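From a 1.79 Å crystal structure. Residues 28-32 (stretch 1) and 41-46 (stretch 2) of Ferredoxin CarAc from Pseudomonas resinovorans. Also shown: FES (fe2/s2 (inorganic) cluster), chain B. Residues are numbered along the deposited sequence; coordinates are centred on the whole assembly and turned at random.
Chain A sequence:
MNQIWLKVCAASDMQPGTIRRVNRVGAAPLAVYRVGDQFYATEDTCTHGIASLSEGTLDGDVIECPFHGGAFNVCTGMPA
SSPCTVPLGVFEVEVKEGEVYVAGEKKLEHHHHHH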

# COMPACT_ATOMS: atom_id res chain seq x y z
N ALA A 28 1.45 9.74 -5.70
CA ALA A 28 2.38 8.71 -5.18
C ALA A 28 1.79 7.34 -5.49
O ALA A 28 0.57 7.15 -5.37
CB ALA A 28 2.54 8.88 -3.70
N PRO A 29 2.63 6.35 -5.81
CA PRO A 29 2.15 5.00 -6.06
C PRO A 29 1.73 4.33 -4.74
O PRO A 29 2.18 4.70 -3.67
CB PRO A 29 3.35 4.33 -6.71
CG PRO A 29 4.50 5.06 -6.10
CD PRO A 29 4.06 6.49 -6.11
N LEU A 30 0.80 3.39 -4.88
CA LEU A 30 0.32 2.54 -3.76
C LEU A 30 0.82 1.10 -3.96
O LEU A 30 1.11 0.68 -5.09
CB LEU A 30 -1.21 2.59 -3.71
CG LEU A 30 -1.81 3.99 -3.72
CD1 LEU A 30 -3.33 3.94 -3.76
CD2 LEU A 30 -1.33 4.80 -2.53
N ALA A 31 0.90 0.37 -2.86
CA ALA A 31 1.14 -1.09 -2.85
C ALA A 31 -0.13 -1.73 -2.30
O ALA A 31 -0.64 -1.26 -1.28
CB ALA A 31 2.35 -1.40 -2.03
N VAL A 32 -0.63 -2.75 -2.98
CA VAL A 32 -1.78 -3.56 -2.51
C VAL A 32 -1.26 -4.95 -2.15
O VAL A 32 -0.56 -5.58 -2.99
CB VAL A 32 -2.88 -3.63 -3.57
CG1 VAL A 32 -4.02 -4.50 -3.13
CG2 VAL A 32 -3.36 -2.23 -3.89
N ALA A 41 -3.63 -1.97 1.77
CA ALA A 41 -2.89 -1.07 0.88
C ALA A 41 -2.18 -0.01 1.70
O ALA A 41 -2.74 0.48 2.69
CB ALA A 41 -3.81 -0.44 -0.13
N THR A 42 -0.99 0.36 1.25
CA THR A 42 -0.25 1.52 1.80
C THR A 42 0.29 2.34 0.63
O THR A 42 0.20 1.89 -0.50
CB THR A 42 0.91 1.03 2.68
OG1 THR A 42 1.88 0.32 1.91
CG2 THR A 42 0.47 0.15 3.83
N GLU A 43 0.94 3.46 0.93
CA GLU A 43 1.92 4.06 0.02
C GLU A 43 2.91 2.96 -0.38
O GLU A 43 3.28 2.10 0.46
CB GLU A 43 2.66 5.22 0.69
CG GLU A 43 1.79 6.43 0.89
CD GLU A 43 2.19 7.36 2.04
OE1 GLU A 43 3.21 7.11 2.79
OE2 GLU A 43 1.44 8.36 2.19
N ASP A 44 3.34 2.95 -1.63
CA ASP A 44 4.36 1.99 -2.12
C ASP A 44 5.77 2.42 -1.68
O ASP A 44 6.68 1.54 -1.57
CB ASP A 44 4.33 1.92 -3.65
CG ASP A 44 5.33 0.93 -4.22
OD1 ASP A 44 5.19 -0.27 -3.91
OD2 ASP A 44 6.21 1.37 -5.00
N THR A 45 5.99 3.72 -1.51
CA THR A 45 7.36 4.27 -1.33
C THR A 45 7.74 4.13 0.14
O THR A 45 7.07 4.69 0.97
CB THR A 45 7.45 5.71 -1.84
OG1 THR A 45 6.95 5.72 -3.19
CG2 THR A 45 8.87 6.21 -1.78
N CYS A 46 8.81 3.39 0.42
CA CYS A 46 9.39 3.29 1.77
C CYS A 46 9.72 4.70 2.26
O CYS A 46 10.41 5.46 1.53
CB CYS A 46 10.64 2.43 1.76
SG CYS A 46 11.22 2.14 3.44
FE1 FES B . 15.54 2.07 3.78
FE2 FES B . 13.20 1.06 2.98
S1 FES B . 14.50 2.42 1.81
S2 FES B . 14.35 0.53 4.81
O HOH W 1 4.26 6.01 -2.55

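The pairing outlasts the strand: D44, already in the loop beyond T42 and E43, still hydrogen-bonds to stretch 1. D44 N donates to P29 O at 2.9 Å, almost in line. P29 has no N-H, and its carbonyl is the part that takes the bond, so proline is tolerated here. A water also donates to P29 O (2.7 Å) and accepts from T45 N (3.1 Å), linking the two stretches one residue further on.

The strands run antiparallel. A31 and T42 form the hydrogen-bonded pair: A31 N to T42 O is 2.9 Å, and T42 N to A31 O is 3.0 Å. CA-H...O contacts flank it, from L30 CA to T42 O (3.3 Å) and from A41 CA to A31 O (3.1 Å). L30 and E43 pair without hydrogen bonds, and their side chains diverge.

Side chains of A31 and T42 share one face of the sheet. The small A31 CB lies 3.6 Å from D44 OD1, and both D44 carboxylate oxygens are hydrogen-bonded elsewhere in the structure. T42 OG1 donates to E43 O at 2.7 Å. V32 and A41 share the other face, with V32 CG2 4.2 Å from A41 CB.

The contact buries 389 Å², both sides summed. L30, A31, V32, A41, T42 and D44 are buried; E43 is partly exposed. C46 SG binds FES FE2 at 2.3 Å, and C46 does not touch stretch 1.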